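Local coordinates for protein Pts system, fructose-specific iiabc component (Borrelia burgdorferi, PDB 5DLE) that probably passes phosphate to fructose during its uptake, as the IIB domain of a fructose-specific phosphotransferase system transporter, at residues A[12-17]-A[43-48]; A[17-22]-A[72-77]; A[26-31]-A[47-52]; A[32-37]-A[98-103]; A[68-73]-A[84-89]. All coordinates share one frame; numbering follows the deposited sequence. Where two conformers were deposited one is given.

Contact 1: residues A[12-17]-A[43-48]; sequences EKIVAV and YSIRVE. With IMD (imidazole), chain E.
Glu12 opens the pairing of residues 12-17 with 43-48 through its carbonyl O, which accepts Ser44 N at 3.0 Å and also lies at the edge of the Tyr43 ring, in its plane. Its carboxylate turns elsewhere: OE2 takes a hydrogen bond of 2.7 Å from N3 of an imidazole, probably left by the crystallisation liquor, and OE1 binds Ser68. Of the Lys13 side chain only CG touches, 3.9 Å from Ser44 CB. Ile14 N and O bond Ser44 O and Arg46 N. Its CG1 stands anti to the carbonyl carbon (chi1 -62°), and CD1, carried on with chi2 extended, comes obliquely to Tyr43 CD2 (3.7 Å), while CG2 presses tightly on Ile45 CD1 at 3.5 Å. Val15 offers its CA to Arg46 O at 3.3 Å in a CA-H...O contact; the Arg46 guanidinium leaves to pair with Glu63. Ala16 uses both N and O, bonding Arg46 O and Glu48 N. Val17 lies side by side with Glu48, whose carboxylate is claimed by Arg82, Gln50 and Leu59 N. These are the two parallel strands, 16° apart, of a beta-alpha-beta unit; helix 25-40 packs on Ile45 and Val47, and strand 69-74 borders residues 13-17.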
# COMPACT_ATOMS: atom_id res chain seq x y z
N GLU A 12 2.61 7.61 -30.46
CA GLU A 12 1.79 8.61 -29.80
C GLU A 12 2.13 8.69 -28.32
O GLU A 12 2.64 7.74 -27.72
CB GLU A 12 0.32 8.28 -29.94
CG GLU A 12 -0.17 8.19 -31.34
CD GLU A 12 -1.65 8.14 -31.31
OE1 GLU A 12 -2.22 9.09 -30.74
OE2 GLU A 12 -2.22 7.15 -31.80
N LYS A 13 1.82 9.83 -27.73
CA LYS A 13 2.19 10.13 -26.35
C LYS A 13 0.95 10.15 -25.46
O LYS A 13 -0.07 10.76 -25.79
CB LYS A 13 2.93 11.47 -26.26
CG LYS A 13 4.31 11.43 -27.00
CD LYS A 13 4.96 12.79 -26.96
CE LYS A 13 6.28 12.77 -27.70
NZ LYS A 13 7.07 13.99 -27.39
N ILE A 14 1.06 9.51 -24.30
CA ILE A 14 0.04 9.61 -23.26
C ILE A 14 0.65 10.38 -22.10
O ILE A 14 1.84 10.20 -21.81
CB ILE A 14 -0.41 8.21 -22.81
CG1 ILE A 14 -1.04 7.43 -23.97
CG2 ILE A 14 -1.38 8.30 -21.58
CD1 ILE A 14 -1.44 6.01 -23.63
N VAL A 15 -0.12 11.26 -21.46
CA VAL A 15 0.29 11.75 -20.14
C VAL A 15 -0.76 11.33 -19.13
O VAL A 15 -1.95 11.16 -19.46
CB VAL A 15 0.54 13.27 -20.10
CG1 VAL A 15 1.71 13.63 -21.02
CG2 VAL A 15 -0.73 14.06 -20.45
N ALA A 16 -0.32 11.14 -17.89
CA ALA A 16 -1.27 10.73 -16.86
C ALA A 16 -0.94 11.44 -15.56
O ALA A 16 0.22 11.84 -15.33
CB ALA A 16 -1.24 9.21 -16.63
N VAL A 17 -1.95 11.56 -14.68
CA VAL A 17 -1.73 11.94 -13.29
C VAL A 17 -2.34 10.85 -12.45
O VAL A 17 -3.49 10.46 -12.70
CB VAL A 17 -2.38 13.29 -12.91
CG1 VAL A 17 -2.09 13.64 -11.46
CG2 VAL A 17 -1.91 14.42 -13.83
N TYR A 43 2.83 2.93 -26.72
CA TYR A 43 2.76 4.37 -26.51
C TYR A 43 3.91 4.83 -25.64
O TYR A 43 4.39 4.08 -24.78
CB TYR A 43 1.44 4.74 -25.80
CG TYR A 43 0.23 4.35 -26.59
CD1 TYR A 43 -0.04 4.97 -27.81
CD2 TYR A 43 -0.64 3.36 -26.14
CE1 TYR A 43 -1.14 4.61 -28.55
CE2 TYR A 43 -1.76 3.01 -26.85
CZ TYR A 43 -1.99 3.62 -28.09
OH TYR A 43 -3.09 3.29 -28.84
N SER A 44 4.28 6.08 -25.82
CA SER A 44 5.13 6.84 -24.92
C SER A 44 4.27 7.31 -23.75
O SER A 44 3.09 7.59 -23.93
CB SER A 44 5.68 8.06 -25.67
OG SER A 44 6.78 8.61 -24.98
N ILE A 45 4.85 7.36 -22.54
CA ILE A 45 4.02 7.70 -21.37
C ILE A 45 4.84 8.54 -20.39
O ILE A 45 6.01 8.24 -20.13
CB ILE A 45 3.49 6.38 -20.71
CG1 ILE A 45 2.69 6.62 -19.43
CG2 ILE A 45 4.63 5.42 -20.38
CD1 ILE A 45 1.30 7.11 -19.71
N ARG A 46 4.23 9.60 -19.85
CA ARG A 46 4.78 10.34 -18.71
C ARG A 46 3.70 10.40 -17.64
O ARG A 46 2.55 10.72 -17.97
CB ARG A 46 5.19 11.77 -19.11
CG ARG A 46 6.65 11.86 -19.56
CD ARG A 46 7.61 12.01 -18.35
NE ARG A 46 7.33 13.28 -17.70
CZ ARG A 46 6.83 13.46 -16.49
NH1 ARG A 46 6.64 12.46 -15.62
NH2 ARG A 46 6.58 14.71 -16.12
N VAL A 47 4.06 10.10 -16.38
CA VAL A 47 3.11 10.11 -15.27
C VAL A 47 3.58 11.05 -14.16
O VAL A 47 4.72 10.92 -13.67
CB VAL A 47 2.87 8.70 -14.69
CG1 VAL A 47 1.75 8.73 -13.63
CG2 VAL A 47 2.46 7.76 -15.76
N GLU A 48 2.71 11.97 -13.76
CA GLU A 48 2.84 12.77 -12.56
C GLU A 48 2.16 12.04 -11.41
O GLU A 48 1.05 11.52 -11.57
CB GLU A 48 2.16 14.13 -12.79
CG GLU A 48 1.82 14.93 -11.54
CD GLU A 48 1.13 16.25 -11.90
OE1 GLU A 48 1.46 16.81 -12.96
OE2 GLU A 48 0.24 16.71 -11.16
N1 IMD E . -6.03 4.93 -30.95
C2 IMD E . -4.78 5.46 -30.94
N3 IMD E . -4.84 6.69 -31.51
C4 IMD E . -6.12 6.94 -31.87
C5 IMD E . -6.87 5.83 -31.53

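Contact 2: residues A[17-22]-A[72-77]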
# COMPACT_ATOMS: atom_id res chain seq x y z
N VAL A 17 -1.95 11.56 -14.68
CA VAL A 17 -1.73 11.94 -13.29
C VAL A 17 -2.34 10.85 -12.45
O VAL A 17 -3.49 10.46 -12.70
CB VAL A 17 -2.38 13.29 -12.91
CG1 VAL A 17 -2.09 13.64 -11.46
CG2 VAL A 17 -1.91 14.42 -13.83
N THR A 18 -1.60 10.37 -11.43
CA THR A 18 -2.21 9.46 -10.47
C THR A 18 -2.17 10.16 -9.12
O THR A 18 -1.19 10.82 -8.77
CB THR A 18 -1.54 8.11 -10.43
OG1 THR A 18 -0.21 8.22 -9.87
CG2 THR A 18 -1.53 7.47 -11.85
N ALA A 19 -3.28 10.06 -8.38
CA ALA A 19 -3.36 10.81 -7.13
C ALA A 19 -4.28 10.08 -6.18
O ALA A 19 -5.47 10.03 -6.40
CB ALA A 19 -3.87 12.23 -7.37
N CYS A 20 -3.72 9.52 -5.12
CA CYS A 20 -4.52 8.92 -4.03
C CYS A 20 -3.96 9.48 -2.73
O CYS A 20 -2.77 9.30 -2.45
CB CYS A 20 -4.43 7.41 -4.10
SG CYS A 20 -5.30 6.68 -2.67
N PRO A 21 -4.80 10.09 -1.88
CA PRO A 21 -4.26 10.72 -0.67
C PRO A 21 -4.19 9.77 0.52
O PRO A 21 -4.34 10.21 1.66
CB PRO A 21 -5.26 11.85 -0.40
CG PRO A 21 -6.57 11.27 -0.88
CD PRO A 21 -6.20 10.44 -2.14
N VAL A 22 -3.99 8.49 0.29
CA VAL A 22 -3.72 7.50 1.32
C VAL A 22 -2.33 6.96 1.03
O VAL A 22 -2.16 6.19 0.07
CB VAL A 22 -4.75 6.39 1.34
CG1 VAL A 22 -4.34 5.34 2.38
CG2 VAL A 22 -6.09 6.96 1.68
N LEU A 72 -6.41 10.54 -16.06
CA LEU A 72 -6.36 10.97 -14.65
C LEU A 72 -6.87 9.82 -13.82
O LEU A 72 -8.04 9.46 -13.94
CB LEU A 72 -7.24 12.20 -14.43
CG LEU A 72 -6.91 13.41 -15.28
CD1 LEU A 72 -7.83 14.59 -14.94
CD2 LEU A 72 -5.40 13.79 -15.21
N ALA A 73 -6.01 9.26 -12.98
CA ALA A 73 -6.43 8.18 -12.11
C ALA A 73 -6.34 8.75 -10.70
O ALA A 73 -5.27 8.73 -10.07
CB ALA A 73 -5.54 6.94 -12.32
N VAL A 74 -7.46 9.31 -10.21
CA VAL A 74 -7.42 10.21 -9.06
C VAL A 74 -8.55 9.87 -8.12
O VAL A 74 -9.66 9.51 -8.54
CB VAL A 74 -7.47 11.70 -9.48
CG1 VAL A 74 -6.26 12.03 -10.37
CG2 VAL A 74 -8.73 12.02 -10.30
N ASP A 75 -8.22 9.99 -6.83
CA ASP A 75 -9.20 9.86 -5.75
C ASP A 75 -9.28 11.14 -4.95
O ASP A 75 -9.63 11.09 -3.76
CB ASP A 75 -8.80 8.73 -4.81
CG ASP A 75 -8.59 7.40 -5.51
OD1 ASP A 75 -9.34 7.06 -6.46
OD2 ASP A 75 -7.72 6.64 -5.04
N LYS A 76 -8.90 12.26 -5.54
CA LYS A 76 -9.02 13.58 -4.95
C LYS A 76 -9.08 14.55 -6.12
O LYS A 76 -8.73 14.19 -7.25
CB LYS A 76 -7.84 13.91 -4.02
CG LYS A 76 -6.49 13.98 -4.74
CD LYS A 76 -5.40 14.48 -3.79
CE LYS A 76 -4.25 15.13 -4.57
NZ LYS A 76 -3.13 15.60 -3.69
N ASP A 77 -9.56 15.76 -5.86
CA ASP A 77 -9.59 16.78 -6.91
C ASP A 77 -8.18 17.27 -7.17
O ASP A 77 -7.39 17.46 -6.25
CB ASP A 77 -10.50 17.93 -6.50
CG ASP A 77 -11.97 17.55 -6.50
OD1 ASP A 77 -12.38 16.71 -7.33
OD2 ASP A 77 -12.73 18.10 -5.67
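Val17, Thr18 and Ala19 pair in parallel register with Leu72, Ala73 and Val74, neighbouring strands in the parallel part (order 2-1-3-4) of a IIB-domain sheet, as in low-molecular-weight tyrosine phosphatases. Ala73 N bonds Val17 O at 2.8 Å, Ala19 N returns to Ala73 O, and Asp75 N closes the ladder on Ala19 O. On one face Val17 and Leu72 lie side by side, CG2 to CD2 3.8 Å apart; further along, Ala19 CB fits between Val74 CG1 (3.8 Å) and Lys76 CE (4.0 Å). Beyond the strands both chains turn into loops, where Pro21 crosses the Asp75 side chain at about a right angle and sets CD 4.1 Å from Asp75 CB. A second shell fixes this end: Thr27 takes Thr18 OG1 on its carbonyl O and Cys20 N on its hydroxyl, Thr93 OG1 binds Asp75 OD2, and Gly51 O holds Lys76 NZ. His26 of the second subunit packs on Cys20. In fructose-type IIB domains the phosphorylated cysteine sits in the loop after the first strand, so Cys20 is probably that residue. Its SG, anti to the backbone N (chi1 175°), stands 3.4 Å from Asp75 OD2.

Contact 3: residues A[26-31]-A[47-52]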
# COMPACT_ATOMS: atom_id res chain seq x y z
N HIS A 26 -1.53 3.25 -3.75
CA HIS A 26 -2.38 3.37 -4.93
C HIS A 26 -1.80 4.33 -5.96
O HIS A 26 -1.91 4.08 -7.17
CB HIS A 26 -3.80 3.79 -4.60
CG HIS A 26 -4.64 2.66 -4.10
ND1 HIS A 26 -6.00 2.61 -4.30
CD2 HIS A 26 -4.32 1.57 -3.35
CE1 HIS A 26 -6.49 1.53 -3.69
NE2 HIS A 26 -5.50 0.88 -3.12
N THR A 27 -1.21 5.44 -5.50
CA THR A 27 -0.60 6.40 -6.44
C THR A 27 0.43 5.69 -7.31
O THR A 27 0.43 5.86 -8.56
CB THR A 27 0.07 7.51 -5.64
OG1 THR A 27 -0.95 8.23 -4.97
CG2 THR A 27 0.85 8.46 -6.52
N TYR A 28 1.32 4.92 -6.68
CA TYR A 28 2.42 4.31 -7.42
C TYR A 28 1.98 3.06 -8.15
O TYR A 28 2.50 2.76 -9.24
CB TYR A 28 3.61 3.98 -6.47
CG TYR A 28 4.52 5.19 -6.30
CD1 TYR A 28 4.20 6.20 -5.45
CD2 TYR A 28 5.66 5.32 -7.08
CE1 TYR A 28 4.98 7.33 -5.32
CE2 TYR A 28 6.44 6.44 -6.98
CZ TYR A 28 6.10 7.43 -6.11
OH TYR A 28 6.89 8.56 -6.00
N ILE A 29 1.05 2.27 -7.58
CA ILE A 29 0.60 1.10 -8.33
C ILE A 29 -0.11 1.56 -9.61
O ILE A 29 0.11 1.00 -10.69
CB ILE A 29 -0.33 0.23 -7.46
CG1 ILE A 29 0.46 -0.38 -6.30
CG2 ILE A 29 -0.88 -0.94 -8.31
CD1 ILE A 29 -0.47 -0.98 -5.21
N ALA A 30 -1.03 2.54 -9.49
CA ALA A 30 -1.71 3.03 -10.68
C ALA A 30 -0.71 3.55 -11.69
O ALA A 30 -0.82 3.25 -12.90
CB ALA A 30 -2.72 4.12 -10.31
N ALA A 31 0.32 4.26 -11.22
CA ALA A 31 1.28 4.83 -12.18
C ALA A 31 2.04 3.76 -12.90
O ALA A 31 2.18 3.81 -14.14
CB ALA A 31 2.25 5.77 -11.46
N VAL A 47 4.06 10.10 -16.38
CA VAL A 47 3.11 10.11 -15.27
C VAL A 47 3.58 11.05 -14.16
O VAL A 47 4.72 10.92 -13.67
CB VAL A 47 2.87 8.70 -14.69
CG1 VAL A 47 1.75 8.73 -13.63
CG2 VAL A 47 2.46 7.76 -15.76
N GLU A 48 2.71 11.97 -13.76
CA GLU A 48 2.84 12.77 -12.56
C GLU A 48 2.16 12.04 -11.41
O GLU A 48 1.05 11.52 -11.57
CB GLU A 48 2.16 14.13 -12.79
CG GLU A 48 1.82 14.93 -11.54
CD GLU A 48 1.13 16.25 -11.90
OE1 GLU A 48 1.46 16.81 -12.96
OE2 GLU A 48 0.24 16.71 -11.16
N THR A 49 2.79 12.03 -10.24
CA THR A 49 2.19 11.36 -9.10
C THR A 49 1.91 12.35 -7.97
O THR A 49 2.66 13.30 -7.77
CB THR A 49 3.09 10.23 -8.55
OG1 THR A 49 4.41 10.71 -8.25
CG2 THR A 49 3.20 9.06 -9.54
N GLN A 50 0.82 12.11 -7.26
CA GLN A 50 0.46 12.91 -6.07
C GLN A 50 -0.01 12.00 -4.94
O GLN A 50 -0.91 11.18 -5.14
CB GLN A 50 -0.67 13.90 -6.39
CG GLN A 50 -0.50 14.66 -7.72
CD GLN A 50 -1.46 15.83 -7.81
OE1 GLN A 50 -2.20 16.12 -6.84
NE2 GLN A 50 -1.44 16.53 -8.93
N GLY A 51 0.45 12.32 -3.73
CA GLY A 51 -0.12 11.78 -2.50
C GLY A 51 -0.66 12.84 -1.55
O GLY A 51 -1.07 13.93 -1.97
N SER A 52 -0.68 12.53 -0.25
CA SER A 52 -1.03 13.53 0.75
C SER A 52 0.10 14.52 1.00
O SER A 52 -0.16 15.64 1.44
CB SER A 52 -1.41 12.85 2.06
OG SER A 52 -2.63 12.15 1.93
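Thr27 meets Thr49 and Gln50 with both branches of its side chain, and a single torsion serves the two. With OG1 anti to the carbonyl carbon (chi1 -65°), the hydroxyl donates to Gln50 O at 3.0 Å, approaching from above the carbonyl plane. CG2 meanwhile lies against Thr49 CB at 3.5 Å. The same hydroxyl accepts Cys20 N, so this buried oxygen ties the first turn of the helix to the strand end and to the loop after strand 13-19. Thr49 has a different rotamer: OG1 sits between its backbone N and carbonyl carbon (chi1 54°), and CG2, anti to the carbonyl carbon, reaches both Thr27 CG2 and Ala31 CB, the latter at 3.9 Å. The Tyr28 side chain crosses Thr49 at about a right angle, its OH 4.0 Å from Thr49 OG1; this phenol is bound by Glu56 and by Lys33 of the fourth subunit. One turn further on, Ala31 CB rests on Val47 CG1 at 3.7 Å. On the opposite face of the strand, Gln50 holds its NE2 to Glu48 OE2 at 2.8 Å, with the acceptor in the amide plane, which fixes the rotation of the amide. Helix 26-31 runs at 166° to strand 47-50, their axes 8.2 Å apart, nearly antiparallel to it as the crossover helix of a beta-alpha-beta unit. Thr18 of the adjacent strand 13-19 touches Ala30, Ala31 and Thr49, and helix 93-98 packs on His26, Ile29 and Ala30.

Contact 4: residues A[32-37]-A[98-103]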
# COMPACT_ATOMS: atom_id res chain seq x y z
N LYS A 32 2.52 2.76 -12.15
CA LYS A 32 3.36 1.74 -12.75
C LYS A 32 2.53 0.84 -13.65
O LYS A 32 3.00 0.43 -14.72
CB LYS A 32 4.11 0.97 -11.68
CG LYS A 32 5.15 0.02 -12.17
CD LYS A 32 6.26 0.70 -13.04
CE LYS A 32 7.16 -0.41 -13.48
NZ LYS A 32 8.10 0.04 -14.54
N LYS A 33 1.29 0.54 -13.28
CA LYS A 33 0.48 -0.28 -14.18
C LYS A 33 0.14 0.48 -15.44
O LYS A 33 0.13 -0.11 -16.54
CB LYS A 33 -0.79 -0.77 -13.49
CG LYS A 33 -0.45 -1.73 -12.39
CD LYS A 33 -1.64 -2.46 -11.89
CE LYS A 33 -1.95 -3.70 -12.75
NZ LYS A 33 -2.95 -4.50 -11.95
N ILE A 34 -0.14 1.79 -15.33
CA ILE A 34 -0.41 2.58 -16.54
C ILE A 34 0.83 2.62 -17.42
O ILE A 34 0.73 2.47 -18.65
CB ILE A 34 -0.89 3.99 -16.15
CG1 ILE A 34 -2.32 3.91 -15.61
CG2 ILE A 34 -0.83 4.95 -17.38
CD1 ILE A 34 -2.77 5.20 -14.97
N GLU A 35 2.01 2.85 -16.82
CA GLU A 35 3.26 2.86 -17.60
C GLU A 35 3.49 1.53 -18.30
O GLU A 35 3.82 1.51 -19.48
CB GLU A 35 4.44 3.19 -16.68
CG GLU A 35 4.44 4.64 -16.21
CD GLU A 35 5.37 4.91 -15.03
OE1 GLU A 35 6.06 3.98 -14.53
OE2 GLU A 35 5.37 6.08 -14.57
N ASN A 36 3.31 0.40 -17.59
CA ASN A 36 3.58 -0.90 -18.22
C ASN A 36 2.60 -1.17 -19.35
O ASN A 36 2.99 -1.72 -20.38
CB ASN A 36 3.51 -2.03 -17.19
CG ASN A 36 4.74 -2.08 -16.29
OD1 ASN A 36 5.80 -1.54 -16.66
ND2 ASN A 36 4.65 -2.80 -15.19
N GLU A 37 1.32 -0.86 -19.15
CA GLU A 37 0.32 -1.16 -20.18
C GLU A 37 0.45 -0.23 -21.37
O GLU A 37 0.27 -0.65 -22.52
CB GLU A 37 -1.08 -1.11 -19.57
CG GLU A 37 -2.20 -1.47 -20.56
CD GLU A 37 -2.15 -2.94 -21.02
OE1 GLU A 37 -1.72 -3.84 -20.26
OE2 GLU A 37 -2.59 -3.17 -22.18
N ASN A 98 -7.24 -1.94 -11.71
CA ASN A 98 -7.85 -3.22 -12.01
C ASN A 98 -8.34 -3.35 -13.44
O ASN A 98 -8.66 -4.47 -13.87
CB ASN A 98 -9.02 -3.48 -11.05
CG ASN A 98 -8.52 -3.87 -9.68
OD1 ASN A 98 -7.35 -4.24 -9.52
ND2 ASN A 98 -9.39 -3.78 -8.68
N ASN A 99 -8.37 -2.25 -14.21
CA ASN A 99 -8.91 -2.28 -15.56
C ASN A 99 -7.97 -1.59 -16.53
O ASN A 99 -8.42 -0.91 -17.43
CB ASN A 99 -10.28 -1.60 -15.61
CG ASN A 99 -11.13 -2.02 -16.82
OD1 ASN A 99 -10.94 -3.09 -17.39
ND2 ASN A 99 -12.10 -1.19 -17.16
N THR A 100 -6.65 -1.76 -16.34
CA THR A 100 -5.69 -0.87 -16.98
C THR A 100 -5.70 -0.98 -18.51
O THR A 100 -5.65 0.04 -19.20
CB THR A 100 -4.26 -1.16 -16.49
OG1 THR A 100 -4.23 -1.46 -15.08
CG2 THR A 100 -3.39 0.07 -16.77
N GLU A 101 -5.75 -2.22 -19.03
CA GLU A 101 -5.75 -2.43 -20.48
C GLU A 101 -6.91 -1.71 -21.12
O GLU A 101 -6.73 -0.96 -22.10
CB GLU A 101 -5.83 -3.93 -20.76
CG GLU A 101 -5.89 -4.30 -22.24
CD GLU A 101 -6.17 -5.79 -22.41
OE1 GLU A 101 -7.00 -6.35 -21.64
OE2 GLU A 101 -5.55 -6.40 -23.29
N ASN A 102 -8.10 -1.91 -20.57
CA ASN A 102 -9.28 -1.29 -21.15
C ASN A 102 -9.22 0.23 -21.00
O ASN A 102 -9.59 0.95 -21.93
CB ASN A 102 -10.52 -1.90 -20.51
CG ASN A 102 -10.80 -3.33 -21.00
OD1 ASN A 102 -10.30 -3.75 -22.06
ND2 ASN A 102 -11.59 -4.08 -20.23
N ILE A 103 -8.72 0.73 -19.86
CA ILE A 103 -8.69 2.18 -19.68
C ILE A 103 -7.77 2.85 -20.69
O ILE A 103 -8.09 3.91 -21.23
CB ILE A 103 -8.31 2.51 -18.23
CG1 ILE A 103 -9.56 2.42 -17.38
CG2 ILE A 103 -7.63 3.88 -18.12
CD1 ILE A 103 -9.24 2.37 -15.93
O HOH W 1 -5.13 -4.28 -14.64
O HOH W 2 -2.50 -4.91 -23.89
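Thr100 drives its methyl into the side of helix 32-37, and this is where the two segments fit closely. Its CG2, anti to the backbone N, lies 3.5 Å from Lys33 O, 3.8 Å from Glu37 CB and 3.9 Å from Ile34 CA, so three residues on one side of the helix receive a single carbon. The hydroxyl branch points elsewhere, to Ala96 O in the preceding helix and a water that donates to OG1 at 3.0 Å. The Lys33 side chain crosses Thr100 at about a right angle, with Lys33 CB 3.9 Å from Thr100 OG1, and its NZ bonds Ile97 O. Ile34 lies beside the threonine methyl and continues inward, packing on Ile45 of the sheet and on Ile104. Helices 25-40 and 100-107 sit next to each other on one face of the central sheet, the layering of an alpha/beta IIB domain; Ile103 packs on Tyr89 and Val91. Toward solvent the fit changes in kind. Glu37 bends at chi2 (66°), which lays CD 3.7 Å from Glu101 CA; Glu37 OE2 lies 3.5 Å from Glu101 CG. The two carboxylates, planes 66° apart, come within 4.5 Å between Glu37 OE2 and Glu101 OE2. These like charges would probably repel; Gln41 may ease this, its NE2 binding both Glu37 OE2 and Glu101 O. Elsewhere, Lys32 pairs with Glu35 of the fourth subunit, and Glu35 with its Lys32.

Contact 5: residues A[68-73]-A[84-89]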
# COMPACT_ATOMS: atom_id res chain seq x y z
N SER A 68 -1.50 12.79 -26.90
CA SER A 68 -2.72 12.44 -27.60
C SER A 68 -3.90 12.39 -26.66
O SER A 68 -5.04 12.70 -27.04
CB SER A 68 -2.60 11.09 -28.29
OG SER A 68 -1.66 11.17 -29.34
N VAL A 69 -3.65 11.95 -25.43
CA VAL A 69 -4.69 11.76 -24.42
C VAL A 69 -4.11 12.07 -23.05
O VAL A 69 -2.91 11.94 -22.84
CB VAL A 69 -5.24 10.30 -24.47
CG1 VAL A 69 -6.03 10.07 -25.76
CG2 VAL A 69 -4.09 9.32 -24.50
N VAL A 70 -4.99 12.46 -22.12
CA VAL A 70 -4.66 12.62 -20.71
C VAL A 70 -5.46 11.59 -19.91
O VAL A 70 -6.69 11.54 -20.04
CB VAL A 70 -5.02 14.03 -20.21
CG1 VAL A 70 -4.75 14.18 -18.71
CG2 VAL A 70 -4.27 15.15 -21.02
N ILE A 71 -4.80 10.81 -19.06
CA ILE A 71 -5.48 9.86 -18.19
C ILE A 71 -5.30 10.32 -16.75
O ILE A 71 -4.17 10.51 -16.28
CB ILE A 71 -4.94 8.43 -18.37
CG1 ILE A 71 -5.16 7.97 -19.82
CG2 ILE A 71 -5.61 7.43 -17.36
CD1 ILE A 71 -4.60 6.59 -20.07
N LEU A 72 -6.41 10.54 -16.06
CA LEU A 72 -6.36 10.97 -14.65
C LEU A 72 -6.87 9.82 -13.82
O LEU A 72 -8.04 9.46 -13.94
CB LEU A 72 -7.24 12.20 -14.43
CG LEU A 72 -6.91 13.41 -15.28
CD1 LEU A 72 -7.83 14.59 -14.94
CD2 LEU A 72 -5.40 13.79 -15.21
N ALA A 73 -6.01 9.26 -12.98
CA ALA A 73 -6.43 8.18 -12.11
C ALA A 73 -6.34 8.75 -10.70
O ALA A 73 -5.27 8.73 -10.07
CB ALA A 73 -5.54 6.94 -12.32
N GLU A 84 -7.43 21.59 -20.55
CA GLU A 84 -8.42 22.08 -21.51
C GLU A 84 -7.98 21.82 -22.94
O GLU A 84 -6.81 22.02 -23.30
CB GLU A 84 -8.66 23.57 -21.32
CG GLU A 84 -9.53 23.85 -20.11
CD GLU A 84 -9.85 25.33 -19.98
OE1 GLU A 84 -9.41 26.12 -20.85
OE2 GLU A 84 -10.55 25.68 -19.00
N GLY A 85 -8.92 21.36 -23.77
CA GLY A 85 -8.63 21.13 -25.18
C GLY A 85 -8.07 19.75 -25.46
O GLY A 85 -7.88 19.42 -26.62
N LYS A 86 -7.78 18.96 -24.42
CA LYS A 86 -7.28 17.59 -24.56
C LYS A 86 -8.39 16.60 -24.28
O LYS A 86 -9.31 16.87 -23.50
CB LYS A 86 -6.14 17.30 -23.57
CG LYS A 86 -5.07 18.41 -23.42
CD LYS A 86 -4.25 18.62 -24.73
CE LYS A 86 -3.62 17.30 -25.21
NZ LYS A 86 -2.53 17.59 -26.26
N ARG A 87 -8.30 15.43 -24.90
CA ARG A 87 -9.14 14.33 -24.46
C ARG A 87 -8.67 13.91 -23.08
O ARG A 87 -7.48 13.64 -22.88
CB ARG A 87 -9.04 13.13 -25.40
CG ARG A 87 -9.56 13.43 -26.81
CD ARG A 87 -9.66 12.09 -27.53
NE ARG A 87 -10.10 12.21 -28.93
CZ ARG A 87 -11.34 11.99 -29.31
NH1 ARG A 87 -12.27 11.65 -28.42
NH2 ARG A 87 -11.65 12.08 -30.61
N VAL A 88 -9.60 13.84 -22.12
CA VAL A 88 -9.26 13.51 -20.74
C VAL A 88 -10.15 12.36 -20.30
O VAL A 88 -11.38 12.45 -20.39
CB VAL A 88 -9.43 14.72 -19.80
CG1 VAL A 88 -9.15 14.29 -18.35
CG2 VAL A 88 -8.51 15.88 -20.19
N TYR A 89 -9.52 11.28 -19.83
CA TYR A 89 -10.23 10.11 -19.31
C TYR A 89 -9.94 10.06 -17.83
O TYR A 89 -8.80 9.78 -17.42
CB TYR A 89 -9.76 8.85 -19.99
CG TYR A 89 -10.68 7.69 -19.79
CD1 TYR A 89 -12.05 7.87 -19.77
CD2 TYR A 89 -10.18 6.44 -19.61
CE1 TYR A 89 -12.90 6.78 -19.57
CE2 TYR A 89 -11.02 5.35 -19.42
CZ TYR A 89 -12.35 5.52 -19.40
OH TYR A 89 -13.15 4.42 -19.19
O HOH W 3 -6.11 15.25 -26.77
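Val70 and Lys86 cross at about a right angle, with Val70 CG2 3.8 Å from Lys86 CB. The lysine then curls, bent at chi2 and chi3, and ends with NZ on the carbonyl oxygens of Ala67 and Ile64 rather than in the pairing itself. Val70 also faces Val88 directly: its CB lies 4.0 Å from Val88 CG2, the branch that sits beside the backbone N. The other branch, Val88 CG1, stands anti to that N (chi1 176°) and meets Leu72 CD1 obliquely at 3.7 Å. Val88 is therefore straddled by two residues of the neighbouring strand, and Phe83 packs on both Val70 and Val88. Ile71 and Tyr89 turn to the other face. There the two make little side-chain contact across the pair; Ile71 CG2 lies 4.0 Å from Tyr89 O, and the tyrosine ring leads off, its OH bonding Glu106, while Ser107 of helix 100-107 packs on both residues. Three backbone bonds carry the alignment, Val70 N to Arg87 O, Tyr89 N to Val70 O (2.8 Å) and Leu72 N to Tyr89 O. Before the first of them the chains spread, and a water fills the place of a direct bond by donating to Ser68 O at 2.8 Å and accepting from Arg87 N at 2.9 Å. Such a short parallel strand, entering from a loop and joining one side of strand 69-74, forms an edge of the sheet in this alpha/beta IIB domain.

Contacts 1, 2 and 5 stitch one sheet, and each rests on backbone hydrogen bonds between parallel strands: contacts 1 and 2 share strand 13-19, contacts 2 and 5 share strand 69-74. Contacts 2 and 3 are buried, whereas contacts 1 and 5 are partly open, with polar ends tied to helices and loops around the sheet, and contact 4 is partly buried with a solvent rim. Contacts 3 and 4 use successive parts of helix 25-40 and rely on methyl packing; contact 3 adds one direct hydrogen bond, contact 4 reaches its polar partners outside the pair or through water. Contacts 2 and 3, centred about 7 Å apart, meet through Thr18 and Thr27 beside the Cys20 loop. Contacts 3 and 4 both border the fourth subunit.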